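Local structure of UDP-4-amino-4,6-dideoxy-N-acetyl-beta-L-altrosamine transaminase (Helicobacter pylori, 2FNU) at residues E76-P81 against K116-R121; A101-D106 against L334-D339; E303-R308 against H363-T368. The protein catalyses the PLP-dependent amino transfer that forms UDP-4-amino-4,6-dideoxy-N-acetyl-beta-L-altrosamine, the second step in making the pseudaminic acid that modifies flagellin. All coordinates share one frame; numbering follows the deposited sequence.

Contact 1 (E76-P81 against K116-R121); sequences EIITTP and KLINER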
ATOM      1  N   GLU B  76      -3.349 -26.053  -2.894  1.00 13.83           N
ATOM      2  CA  GLU B  76      -4.726 -25.786  -2.458  1.00 15.22           C
ATOM      3  C   GLU B  76      -4.781 -25.246  -1.041  1.00 14.62           C
ATOM      4  O   GLU B  76      -4.076 -25.740  -0.150  1.00 14.22           O
ATOM      5  CB  GLU B  76      -5.586 -27.052  -2.574  1.00 15.17           C
ATOM      6  CG  GLU B  76      -5.779 -27.489  -4.014  1.00 15.13           C
ATOM      7  CD  GLU B  76      -6.683 -28.706  -4.181  1.00 20.73           C
ATOM      8  OE1 GLU B  76      -6.746 -29.215  -5.320  1.00 21.07           O
ATOM      9  OE2 GLU B  76      -7.325 -29.141  -3.209  1.00 18.79           O
ATOM     10  N   ILE B  77      -5.618 -24.225  -0.829  1.00 12.86           N
ATOM     11  CA  ILE B  77      -5.831 -23.692   0.508  1.00 13.27           C
ATOM     12  C   ILE B  77      -7.318 -23.652   0.774  1.00 13.29           C
ATOM     13  O   ILE B  77      -8.065 -23.084  -0.010  1.00 13.42           O
ATOM     14  CB  ILE B  77      -5.177 -22.300   0.684  1.00 12.03           C
ATOM     15  CG1 ILE B  77      -3.647 -22.477   0.763  1.00 14.05           C
ATOM     16  CG2 ILE B  77      -5.714 -21.595   1.940  1.00 15.18           C
ATOM     17  CD1 ILE B  77      -2.825 -21.218   1.026  1.00 15.03           C
ATOM     18  N   ILE B  78      -7.735 -24.284   1.869  1.00 14.07           N
ATOM     19  CA  ILE B  78      -9.143 -24.309   2.229  1.00 12.70           C
ATOM     20  C   ILE B  78      -9.484 -22.991   2.888  1.00 13.39           C
ATOM     21  O   ILE B  78      -8.741 -22.495   3.732  1.00 13.21           O
ATOM     22  CB  ILE B  78      -9.427 -25.467   3.211  1.00 14.00           C
ATOM     23  CG1 ILE B  78      -9.222 -26.802   2.500  1.00 15.32           C
ATOM     24  CG2 ILE B  78     -10.833 -25.389   3.727  1.00 14.97           C
ATOM     25  CD1 ILE B  78      -9.069 -27.968   3.491  1.00 18.92           C
ATOM     26  N   THR B  79     -10.631 -22.430   2.510  1.00 12.68           N
ATOM     27  CA  THR B  79     -11.069 -21.170   3.121  1.00 12.51           C
ATOM     28  C   THR B  79     -12.585 -21.028   3.078  1.00 13.62           C
ATOM     29  O   THR B  79     -13.296 -21.949   2.667  1.00 13.66           O
ATOM     30  CB  THR B  79     -10.336 -19.948   2.479  1.00 13.68           C
ATOM     31  OG1 THR B  79     -10.596 -18.765   3.251  1.00 13.65           O
ATOM     32  CG2 THR B  79     -10.763 -19.754   1.031  1.00 13.06           C
ATOM     33  N   THR B  80     -13.076 -19.886   3.535  1.00 12.29           N
ATOM     34  CA  THR B  80     -14.519 -19.639   3.583  1.00 11.72           C
ATOM     35  C   THR B  80     -14.977 -18.797   2.395  1.00 12.25           C
ATOM     36  O   THR B  80     -14.260 -17.872   1.977  1.00 12.19           O
ATOM     37  CB  THR B  80     -14.913 -18.900   4.875  1.00 13.10           C
ATOM     38  OG1 THR B  80     -16.322 -18.596   4.842  1.00 12.36           O
ATOM     39  CG2 THR B  80     -14.079 -17.604   5.076  1.00 13.10           C
ATOM     40  N   PRO B  81     -16.173 -19.098   1.861  1.00 12.14           N
ATOM     41  CA  PRO B  81     -16.720 -18.251   0.806  1.00 12.82           C
ATOM     42  C   PRO B  81     -17.394 -16.993   1.355  1.00 12.27           C
ATOM     43  O   PRO B  81     -17.742 -16.121   0.575  1.00 12.64           O
ATOM     44  CB  PRO B  81     -17.767 -19.163   0.148  1.00 14.25           C
ATOM     45  CG  PRO B  81     -18.274 -20.018   1.270  1.00 13.76           C
ATOM     46  CD  PRO B  81     -17.046 -20.250   2.165  1.00 13.63           C
ATOM     47  N   LYS B 116     -13.008 -33.213   5.283  1.00 16.40           N
ATOM     48  CA  LYS B 116     -13.362 -33.883   4.038  1.00 17.64           C
ATOM     49  C   LYS B 116     -12.737 -33.235   2.805  1.00 18.47           C
ATOM     50  O   LYS B 116     -12.709 -33.840   1.738  1.00 20.48           O
ATOM     51  CB  LYS B 116     -14.881 -33.977   3.880  1.00 17.27           C
ATOM     52  CG  LYS B 116     -15.606 -32.638   3.774  1.00 21.41           C
ATOM     53  CD  LYS B 116     -17.086 -32.909   3.498  1.00 25.53           C
ATOM     54  CE  LYS B 116     -17.910 -31.655   3.498  1.00 38.53           C
ATOM     55  NZ  LYS B 116     -19.363 -32.011   3.495  1.00 32.56           N
ATOM     56  N   LEU B 117     -12.236 -32.004   2.966  1.00 15.17           N
ATOM     57  CA  LEU B 117     -11.693 -31.238   1.844  1.00 16.37           C
ATOM     58  C   LEU B 117     -10.191 -31.389   1.699  1.00 16.72           C
ATOM     59  O   LEU B 117      -9.611 -30.921   0.711  1.00 17.37           O
ATOM     60  CB  LEU B 117     -12.007 -29.751   2.023  1.00 14.93           C
ATOM     61  CG  LEU B 117     -13.489 -29.402   2.122  1.00 17.01           C
ATOM     62  CD1 LEU B 117     -13.621 -27.924   2.478  1.00 15.40           C
ATOM     63  CD2 LEU B 117     -14.227 -29.712   0.836  1.00 20.47           C
ATOM     64  N   ILE B 118      -9.567 -32.037   2.679  1.00 15.55           N
ATOM     65  CA  ILE B 118      -8.129 -32.165   2.707  1.00 16.64           C
ATOM     66  C   ILE B 118      -7.669 -33.294   1.791  1.00 15.91           C
ATOM     67  O   ILE B 118      -8.262 -34.389   1.773  1.00 18.64           O
ATOM     68  CB  ILE B 118      -7.622 -32.387   4.148  1.00 14.59           C
ATOM     69  CG1 ILE B 118      -8.002 -31.182   5.016  1.00 14.57           C
ATOM     70  CG2 ILE B 118      -6.107 -32.606   4.168  1.00 18.50           C
ATOM     71  CD1 ILE B 118      -7.709 -31.319   6.530  1.00 16.57           C
ATOM     72  N   ASN B 119      -6.638 -33.012   1.011  1.00 16.28           N
ATOM     73  CA  ASN B 119      -6.048 -34.014   0.137  1.00 17.35           C
ATOM     74  C   ASN B 119      -4.551 -33.747   0.033  1.00 17.60           C
ATOM     75  O   ASN B 119      -4.014 -32.897   0.762  1.00 17.00           O
ATOM     76  CB  ASN B 119      -6.729 -33.982  -1.241  1.00 18.57           C
ATOM     77  CG  ASN B 119      -6.605 -32.626  -1.925  1.00 19.08           C
ATOM     78  OD1 ASN B 119      -5.527 -32.047  -1.973  1.00 23.42           O
ATOM     79  ND2 ASN B 119      -7.709 -32.119  -2.452  1.00 22.83           N
ATOM     80  N   GLU B 120      -3.867 -34.468  -0.853  1.00 18.60           N
ATOM     81  CA  GLU B 120      -2.416 -34.354  -0.963  1.00 19.60           C
ATOM     82  C   GLU B 120      -1.926 -32.966  -1.377  1.00 19.48           C
ATOM     83  O   GLU B 120      -0.773 -32.633  -1.140  1.00 21.33           O
ATOM     84  CB  GLU B 120      -1.865 -35.431  -1.917  1.00 22.67           C
ATOM     85  CG  GLU B 120      -2.442 -35.397  -3.349  1.00 34.30           C
ATOM     86  CD  GLU B 120      -3.933 -35.789  -3.450  1.00 48.55           C
ATOM     87  OE1 GLU B 120      -4.451 -36.531  -2.575  1.00 43.41           O
ATOM     88  OE2 GLU B 120      -4.591 -35.347  -4.419  1.00 55.65           O
ATOM     89  N   ARG B 121      -2.814 -32.161  -1.964  1.00 15.78           N
ATOM     90  CA  ARG B 121      -2.443 -30.820  -2.440  1.00 16.31           C
ATOM     91  C   ARG B 121      -2.690 -29.723  -1.401  1.00 16.90           C
ATOM     92  O   ARG B 121      -2.270 -28.574  -1.603  1.00 17.58           O
ATOM     93  CB  ARG B 121      -3.244 -30.481  -3.691  1.00 16.11           C
ATOM     94  CG  ARG B 121      -2.894 -31.370  -4.876  1.00 21.58           C
ATOM     95  CD  ARG B 121      -3.574 -30.916  -6.164  1.00 26.44           C
ATOM     96  NE  ARG B 121      -2.968 -31.596  -7.307  1.00 36.03           N
ATOM     97  CZ  ARG B 121      -1.894 -31.166  -7.965  1.00 39.05           C
ATOM     98  NH1 ARG B 121      -1.297 -30.030  -7.626  1.00 28.08           N
ATOM     99  NH2 ARG B 121      -1.418 -31.875  -8.979  1.00 36.72           N
TER
HETATM  100  O   HOH W   1      -7.710 -28.952  -0.387  1.00 16.28           O
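An Asx turn at N119 leads the chain into strand 122-128 of the large PLP-domain sheet, and this contact sets that entry beside strand 76-79. N119 CG lies between the backbone N and the carbonyl carbon (chi1 59°). This puts N119 OD1 2.7 Å from R121 N, which bonds to it in the plane of the amide carbonyl. The other amide atom, N119 ND2, donates to E76 OE2 at 3.1 Å. It reaches that oxygen from above the carboxylate plane, and the two groups stand 77° apart. The same OE2 accepts from a water, which also donates to L117 O at 2.9 Å, so two donors grip it. The extended E76 chain runs by R121, whose CD is 3.7 Å from E76 OE1. The R121 charge may favour the carboxylate form, though the charged atoms do not touch. E76 N gives a nearly straight bond (166°) to R121 O at 3.0 Å. Further along, I78 CD1 meets L117 CB and I118 CG1, each at 3.7 Å, and its CG2 faces L117 CD1. The backbone bond from E76 to R121 continues in pairing of E76 with K123 and I78 with A124, as parallel neighbours. I77 turns from the loop to L91 of helix 86-93 and to A124 and V126 of strand 122-128, while I118 rests on H147.

Contact 2 (A101-D106 against L334-D339); sequences AGIKND and LKSAED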
ATOM      1  N   ALA B 101     -15.147 -24.029   1.877  1.00 11.55           N
ATOM      2  CA  ALA B 101     -15.841 -24.877   2.840  1.00 14.17           C
ATOM      3  C   ALA B 101     -17.226 -24.338   3.144  1.00 14.07           C
ATOM      4  O   ALA B 101     -17.499 -23.152   2.948  1.00 14.45           O
ATOM      5  CB  ALA B 101     -15.042 -24.946   4.144  1.00 15.47           C
ATOM      6  N   GLY B 102     -18.086 -25.202   3.666  1.00 12.98           N
ATOM      7  CA  GLY B 102     -19.352 -24.737   4.209  1.00 14.04           C
ATOM      8  C   GLY B 102     -19.157 -23.848   5.427  1.00 13.42           C
ATOM      9  O   GLY B 102     -18.085 -23.833   6.058  1.00 13.39           O
ATOM     10  N   ILE B 103     -20.203 -23.102   5.764  1.00 13.77           N
ATOM     11  CA  ILE B 103     -20.188 -22.227   6.925  1.00 13.17           C
ATOM     12  C   ILE B 103     -21.332 -22.586   7.878  1.00 15.36           C
ATOM     13  O   ILE B 103     -22.203 -23.401   7.560  1.00 16.84           O
ATOM     14  CB  ILE B 103     -20.274 -20.736   6.535  1.00 14.21           C
ATOM     15  CG1 ILE B 103     -21.588 -20.438   5.802  1.00 15.48           C
ATOM     16  CG2 ILE B 103     -19.056 -20.299   5.687  1.00 14.87           C
ATOM     17  CD1 ILE B 103     -22.139 -19.063   6.153  1.00 17.70           C
ATOM     18  N   LYS B 104     -21.322 -21.952   9.048  1.00 12.71           N
ATOM     19  CA  LYS B 104     -22.352 -22.165  10.051  1.00 15.96           C
ATOM     20  C   LYS B 104     -23.348 -21.026  10.103  1.00 14.59           C
ATOM     21  O   LYS B 104     -23.195 -20.013   9.411  1.00 14.02           O
ATOM     22  CB  LYS B 104     -21.680 -22.298  11.410  1.00 14.96           C
ATOM     23  CG  LYS B 104     -20.673 -23.464  11.490  1.00 11.81           C
ATOM     24  CD  LYS B 104     -20.009 -23.571  12.856  1.00 13.78           C
ATOM     25  CE  LYS B 104     -19.132 -22.355  13.175  1.00 17.23           C
ATOM     26  NZ  LYS B 104     -18.399 -22.580  14.473  1.00 16.82           N
ATOM     27  N   ASN B 105     -24.360 -21.178  10.959  1.00 15.41           N
ATOM     28  CA  ASN B 105     -25.388 -20.159  11.088  1.00 18.71           C
ATOM     29  C   ASN B 105     -24.862 -18.795  11.526  1.00 16.74           C
ATOM     30  O   ASN B 105     -25.510 -17.783  11.285  1.00 19.31           O
ATOM     31  CB  ASN B 105     -26.469 -20.635  12.056  1.00 19.28           C
ATOM     32  CG  ASN B 105     -27.247 -21.820  11.517  1.00 44.06           C
ATOM     33  OD1 ASN B 105     -27.748 -21.794  10.386  1.00 54.87           O
ATOM     34  ND2 ASN B 105     -27.358 -22.869  12.329  1.00 58.70           N
ATOM     35  N   ASP B 106     -23.693 -18.775  12.158  1.00 12.73           N
ATOM     36  CA  ASP B 106     -23.115 -17.513  12.639  1.00 15.45           C
ATOM     37  C   ASP B 106     -22.186 -16.875  11.621  1.00 16.79           C
ATOM     38  O   ASP B 106     -21.533 -15.875  11.917  1.00 15.83           O
ATOM     39  CB  ASP B 106     -22.412 -17.708  13.995  1.00 15.71           C
ATOM     40  CG  ASP B 106     -21.255 -18.698  13.933  1.00 15.45           C
ATOM     41  OD1 ASP B 106     -20.844 -19.122  12.824  1.00 14.29           O
ATOM     42  OD2 ASP B 106     -20.719 -19.046  15.008  1.00 16.64           O
ATOM     43  N   LEU B 334     -22.723 -23.597  -2.375  1.00 14.94           N
ATOM     44  CA  LEU B 334     -22.845 -24.205  -1.060  1.00 16.05           C
ATOM     45  C   LEU B 334     -24.094 -23.668  -0.381  1.00 14.55           C
ATOM     46  O   LEU B 334     -24.210 -22.455  -0.144  1.00 15.80           O
ATOM     47  CB  LEU B 334     -21.626 -23.851  -0.213  1.00 15.84           C
ATOM     48  CG  LEU B 334     -20.291 -24.357  -0.775  1.00 16.52           C
ATOM     49  CD1 LEU B 334     -19.147 -23.628  -0.100  1.00 22.32           C
ATOM     50  CD2 LEU B 334     -20.171 -25.868  -0.557  1.00 23.97           C
ATOM     51  N   LYS B 335     -25.031 -24.562  -0.052  1.00 14.67           N
ATOM     52  CA  LYS B 335     -26.299 -24.134   0.529  1.00 14.94           C
ATOM     53  C   LYS B 335     -26.096 -23.246   1.756  1.00 14.03           C
ATOM     54  O   LYS B 335     -26.795 -22.241   1.921  1.00 17.00           O
ATOM     55  CB  LYS B 335     -27.173 -25.347   0.891  1.00 15.72           C
ATOM     56  CG  LYS B 335     -28.466 -24.985   1.610  1.00 20.40           C
ATOM     57  CD  LYS B 335     -29.313 -26.230   1.945  1.00 23.05           C
ATOM     58  CE  LYS B 335     -30.517 -25.867   2.817  1.00 27.77           C
ATOM     59  NZ  LYS B 335     -31.332 -24.759   2.253  1.00 31.50           N
ATOM     60  N   SER B 336     -25.144 -23.613   2.610  1.00 14.75           N
ATOM     61  CA  SER B 336     -24.915 -22.833   3.830  1.00 13.34           C
ATOM     62  C   SER B 336     -24.516 -21.400   3.523  1.00 13.47           C
ATOM     63  O   SER B 336     -24.948 -20.472   4.214  1.00 16.75           O
ATOM     64  CB  SER B 336     -23.878 -23.515   4.724  1.00 13.79           C
ATOM     65  OG  SER B 336     -22.632 -23.677   4.056  1.00 13.74           O
ATOM     66  N   ALA B 337     -23.704 -21.217   2.486  1.00 13.79           N
ATOM     67  CA  ALA B 337     -23.235 -19.868   2.113  1.00 13.02           C
ATOM     68  C   ALA B 337     -24.343 -19.066   1.429  1.00 13.72           C
ATOM     69  O   ALA B 337     -24.546 -17.877   1.706  1.00 14.62           O
ATOM     70  CB  ALA B 337     -22.012 -19.958   1.204  1.00 14.26           C
ATOM     71  N   GLU B 338     -25.052 -19.721   0.502  1.00 13.07           N
ATOM     72  CA  GLU B 338     -26.157 -19.073  -0.215  1.00 15.22           C
ATOM     73  C   GLU B 338     -27.257 -18.614   0.743  1.00 13.92           C
ATOM     74  O   GLU B 338     -27.726 -17.465   0.658  1.00 15.46           O
ATOM     75  CB  GLU B 338     -26.762 -20.018  -1.268  1.00 15.43           C
ATOM     76  CG  GLU B 338     -25.772 -20.487  -2.339  1.00 15.17           C
ATOM     77  CD  GLU B 338     -25.320 -19.372  -3.276  1.00 22.67           C
ATOM     78  OE1 GLU B 338     -26.179 -18.598  -3.749  1.00 25.31           O
ATOM     79  OE2 GLU B 338     -24.103 -19.278  -3.555  1.00 18.98           O
ATOM     80  N   ASP B 339     -27.663 -19.506   1.648  1.00 14.32           N
ATOM     81  CA  ASP B 339     -28.712 -19.167   2.623  1.00 14.83           C
ATOM     82  C   ASP B 339     -28.255 -18.029   3.529  1.00 14.06           C
ATOM     83  O   ASP B 339     -29.033 -17.111   3.794  1.00 16.17           O
ATOM     84  CB  ASP B 339     -29.117 -20.369   3.495  1.00 16.28           C
ATOM     85  CG  ASP B 339     -29.885 -21.451   2.725  1.00 19.87           C
ATOM     86  OD1 ASP B 339     -30.327 -21.222   1.580  1.00 20.54           O
ATOM     87  OD2 ASP B 339     -30.011 -22.551   3.289  1.00 22.32           O
TER
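A101 follows edge strand 97-100, and its carbonyl oxygen is 3.5 Å from L334 CD1. This methyl helps bury A101 O, which has no polar partner in the model. The A101 methyl points away, onto L114 and L117. At G102 the backbone passes close to the helix start, with G102 CA 3.5 Å from S336 OG. I103 carries the one direct hydrogen bond between the two segments. I103 N donates to S336 OG at 3.0 Å, nearly straight (167°). S336 OG sits between its own backbone N and carbonyl carbon (chi1 59°), which turns it out to the loop. L334 is the N-cap residue of helix 335-343, so the serine lies in the first turn. The contact thus docks a loop of the PLP-domain sheet onto a helix from the C-terminal part of this fold type I aminotransferase. L334 N is in turn held by Y320 OH. The I103 side chain also reaches the helix. With chi2 at 144°, away from a staggered value, I103 CG1 and I103 CD1 both lie 3.7 Å from S336 O. S336 CB is 3.3 Å from I103 O. Beyond, K104 pairs with E111 and D106 with K133.

Contact 3 (E303-R308 against H363-T368); sequences ESLHKR and HSVLKT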
ATOM      1  N   GLU B 303     -33.626  -1.375   0.198  1.00 19.43           N
ATOM      2  CA  GLU B 303     -33.996  -0.051  -0.313  1.00 19.63           C
ATOM      3  C   GLU B 303     -34.893   0.715   0.667  1.00 18.38           C
ATOM      4  O   GLU B 303     -34.724   1.923   0.852  1.00 20.17           O
ATOM      5  CB  GLU B 303     -34.655  -0.164  -1.697  1.00 19.95           C
ATOM      6  CG  GLU B 303     -33.654  -0.520  -2.796  1.00 26.16           C
ATOM      7  CD  GLU B 303     -34.292  -0.967  -4.113  1.00 27.96           C
ATOM      8  OE1 GLU B 303     -35.514  -1.239  -4.156  1.00 33.54           O
ATOM      9  OE2 GLU B 303     -33.545  -1.063  -5.109  1.00 40.79           O
ATOM     10  N   SER B 304     -35.803   0.000   1.327  1.00 19.33           N
ATOM     11  CA  SER B 304     -36.665   0.614   2.334  1.00 20.75           C
ATOM     12  C   SER B 304     -35.851   1.093   3.542  1.00 20.29           C
ATOM     13  O   SER B 304     -36.050   2.208   4.035  1.00 21.68           O
ATOM     14  CB  SER B 304     -37.755  -0.373   2.756  1.00 20.21           C
ATOM     15  OG  SER B 304     -38.619   0.198   3.733  1.00 26.89           O
ATOM     16  N   LEU B 305     -34.907   0.268   4.004  1.00 17.54           N
ATOM     17  CA  LEU B 305     -34.028   0.672   5.095  1.00 17.22           C
ATOM     18  C   LEU B 305     -33.283   1.937   4.710  1.00 16.97           C
ATOM     19  O   LEU B 305     -33.234   2.895   5.476  1.00 17.11           O
ATOM     20  CB  LEU B 305     -33.037  -0.446   5.447  1.00 16.12           C
ATOM     21  CG  LEU B 305     -33.655  -1.665   6.142  1.00 17.51           C
ATOM     22  CD1 LEU B 305     -32.608  -2.758   6.322  1.00 17.33           C
ATOM     23  CD2 LEU B 305     -34.305  -1.287   7.488  1.00 17.61           C
ATOM     24  N   HIS B 306     -32.710   1.944   3.505  1.00 15.37           N
ATOM     25  CA  HIS B 306     -31.956   3.114   3.062  1.00 14.82           C
ATOM     26  C   HIS B 306     -32.827   4.365   2.961  1.00 16.54           C
ATOM     27  O   HIS B 306     -32.374   5.450   3.314  1.00 17.69           O
ATOM     28  CB  HIS B 306     -31.233   2.828   1.744  0.50  9.16           C
ATOM     29  CG  HIS B 306     -29.954   2.074   1.927  0.50  9.48           C
ATOM     30  ND1 HIS B 306     -28.765   2.475   1.359  0.50 12.74           N
ATOM     31  CD2 HIS B 306     -29.671   0.965   2.654  0.50  8.43           C
ATOM     32  CE1 HIS B 306     -27.812   1.625   1.698  0.50 13.07           C
ATOM     33  NE2 HIS B 306     -28.335   0.700   2.482  0.50  9.93           N
ATOM     34  N   LYS B 307     -34.069   4.209   2.499  1.00 18.48           N
ATOM     35  CA  LYS B 307     -34.984   5.363   2.414  1.00 21.22           C
ATOM     36  C   LYS B 307     -35.277   5.953   3.792  1.00 22.08           C
ATOM     37  O   LYS B 307     -35.551   7.146   3.915  1.00 26.67           O
ATOM     38  CB  LYS B 307     -36.279   4.971   1.702  1.00 23.76           C
ATOM     39  CG  LYS B 307     -36.142   4.950   0.192  1.00 38.73           C
ATOM     40  CD  LYS B 307     -37.444   4.569  -0.490  1.00 49.15           C
ATOM     41  CE  LYS B 307     -37.247   4.434  -1.993  1.00 58.16           C
ATOM     42  NZ  LYS B 307     -38.511   4.063  -2.687  1.00 63.60           N
ATOM     43  N   ARG B 308     -35.185   5.115   4.823  1.00 21.15           N
ATOM     44  CA  ARG B 308     -35.333   5.538   6.218  1.00 20.48           C
ATOM     45  C   ARG B 308     -34.029   6.028   6.845  1.00 20.68           C
ATOM     46  O   ARG B 308     -33.985   6.323   8.037  1.00 21.86           O
ATOM     47  CB  ARG B 308     -35.886   4.385   7.059  1.00 20.57           C
ATOM     48  CG  ARG B 308     -37.273   3.924   6.619  1.00 23.35           C
ATOM     49  CD  ARG B 308     -37.679   2.655   7.328  1.00 34.81           C
ATOM     50  NE  ARG B 308     -38.867   2.042   6.726  1.00 40.90           N
ATOM     51  CZ  ARG B 308     -40.107   2.184   7.186  1.00 41.02           C
ATOM     52  NH1 ARG B 308     -40.343   2.928   8.257  1.00 33.95           N
ATOM     53  NH2 ARG B 308     -41.116   1.586   6.566  1.00 50.32           N
ATOM     54  N   HIS B 363     -36.155   0.458  16.138  1.00 16.23           N
ATOM     55  CA  HIS B 363     -37.586   0.553  15.954  1.00 16.17           C
ATOM     56  C   HIS B 363     -37.952   0.738  14.460  1.00 15.93           C
ATOM     57  O   HIS B 363     -38.921   0.139  13.986  1.00 17.19           O
ATOM     58  CB  HIS B 363     -38.178   1.613  16.895  1.00 15.51           C
ATOM     59  CG  HIS B 363     -38.305   1.145  18.317  1.00 17.98           C
ATOM     60  ND1 HIS B 363     -39.307   0.284  18.723  1.00 20.45           N
ATOM     61  CD2 HIS B 363     -37.570   1.416  19.427  1.00 16.83           C
ATOM     62  CE1 HIS B 363     -39.182   0.044  20.017  1.00 18.60           C
ATOM     63  NE2 HIS B 363     -38.142   0.723  20.470  1.00 20.55           N
ATOM     64  N   SER B 364     -37.142   1.495  13.723  1.00 14.96           N
ATOM     65  CA  SER B 364     -37.318   1.656  12.266  1.00 15.89           C
ATOM     66  C   SER B 364     -37.117   0.358  11.481  1.00 16.36           C
ATOM     67  O   SER B 364     -37.850   0.092  10.527  1.00 17.26           O
ATOM     68  CB  SER B 364     -36.385   2.735  11.729  1.00 19.23           C
ATOM     69  OG  SER B 364     -36.725   4.009  12.263  1.00 27.31           O
ATOM     70  N   VAL B 365     -36.128  -0.448  11.876  1.00 16.08           N
ATOM     71  CA  VAL B 365     -35.908  -1.765  11.245  1.00 13.71           C
ATOM     72  C   VAL B 365     -37.153  -2.615  11.416  1.00 15.13           C
ATOM     73  O   VAL B 365     -37.620  -3.230  10.461  1.00 16.94           O
ATOM     74  CB  VAL B 365     -34.663  -2.490  11.834  1.00 13.77           C
ATOM     75  CG1 VAL B 365     -34.569  -3.948  11.395  1.00 16.06           C
ATOM     76  CG2 VAL B 365     -33.407  -1.752  11.430  1.00 14.08           C
ATOM     77  N   LEU B 366     -37.703  -2.644  12.633  1.00 14.95           N
ATOM     78  CA  LEU B 366     -38.910  -3.431  12.871  1.00 16.08           C
ATOM     79  C   LEU B 366     -40.067  -2.942  12.002  1.00 16.88           C
ATOM     80  O   LEU B 366     -40.783  -3.769  11.421  1.00 18.48           O
ATOM     81  CB  LEU B 366     -39.303  -3.448  14.359  1.00 17.15           C
ATOM     82  CG  LEU B 366     -38.312  -4.196  15.253  1.00 15.61           C
ATOM     83  CD1 LEU B 366     -38.699  -3.960  16.721  1.00 18.01           C
ATOM     84  CD2 LEU B 366     -38.247  -5.687  14.935  1.00 17.78           C
ATOM     85  N   LYS B 367     -40.228  -1.623  11.907  1.00 16.37           N
ATOM     86  CA  LYS B 367     -41.315  -1.043  11.105  1.00 19.63           C
ATOM     87  C   LYS B 367     -41.162  -1.418   9.645  1.00 20.51           C
ATOM     88  O   LYS B 367     -42.146  -1.669   8.970  1.00 20.85           O
ATOM     89  CB  LYS B 367     -41.381   0.477  11.248  1.00 20.69           C
ATOM     90  CG  LYS B 367     -41.839   0.951  12.629  1.00 33.02           C
ATOM     91  CD  LYS B 367     -43.194   0.366  13.026  1.00 54.41           C
ATOM     92  CE  LYS B 367     -43.604   0.815  14.421  1.00 64.62           C
ATOM     93  NZ  LYS B 367     -44.616  -0.098  15.028  1.00 68.86           N
ATOM     94  N   THR B 368     -39.919  -1.453   9.170  1.00 18.79           N
ATOM     95  CA  THR B 368     -39.635  -1.802   7.791  1.00 17.37           C
ATOM     96  C   THR B 368     -40.098  -3.230   7.506  1.00 17.94           C
ATOM     97  O   THR B 368     -40.831  -3.486   6.537  1.00 19.93           O
ATOM     98  CB  THR B 368     -38.127  -1.661   7.501  1.00 15.99           C
ATOM     99  OG1 THR B 368     -37.740  -0.296   7.689  1.00 22.01           O
ATOM    100  CG2 THR B 368     -37.810  -2.101   6.071  1.00 22.52           C
TER
HETATM  101  O   HOH W   2     -38.882   4.629   9.786  1.00 44.99           O
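The R308 guanidinium has the backbone of helix 355-370 over one face. T368 N lies 4.1 Å above the plane of the R308 guanidinium, over its centre, and K367 C is offset toward the rim. S304 OG and a water lie at the edge, in plane. The water accepts from R308 NH1 at 2.7 Å and gives a weak bond to S364 OG, whose stronger partner is N360 O. The R308 chain is extended from CG to NE and slides past T368 in the opposite direction. R308 NE comes within 2.8 Å of T368 OG1, but the angle is too poor for a hydrogen bond. T368 OG1 instead donates to S364 O at 2.9 Å, from above the carbonyl plane. S364 O also accepts from T368 N, so two donors of one residue hold it. This fixes the T368 rotation, with OG1 anti to the carbonyl carbon (chi1 -62°). T368 CG2 is then turned to S304, 3.4 Å from S304 OG. L305 crosses T368 at about a right angle, with L305 CD2 3.6 Å from T368 OG1. The same L305 CD2 packs on V365 CG2 at 4.1 Å. R308 follows the last turn of helix 298-307 and reaches across to helix 355-370. H306 NE2 bonds to A312 O, and its ring meets F217 and F218 of the second subunit edge-to-face. The two helix segments approach to 10.0 Å between axes and run roughly antiparallel, at 139°. The pair lies in what is probably the small C-terminal domain of this fold type I aminotransferase, where L305, S364 and V365 all rest on I310 of strand 310-311.

How the contacts relate
From the N terminus, contact 1 opens on strand 76-79. Contact 2 opens at 101-106, before 116-121 closes contact 1, so the two cross. Contact 1 closes a span of 34 residues that holds helix 86-93 and edge strand 97-100. Contact 3 opens at 303-308, inside the long span that contact 2 closes at 334-339. It closes later, at 363-368, so contacts 2 and 3 cross as well. Contacts 1 and 3 follow in series, their centres about 40 Å apart. Contacts 1 and 2 touch: T79 and A101 are probably hydrogen-bonded, and L117 packs on A101. Contact 2 ties the loop after strand 97-100 to helix 335-343, and contact 3 pairs two helices of the C-terminal part.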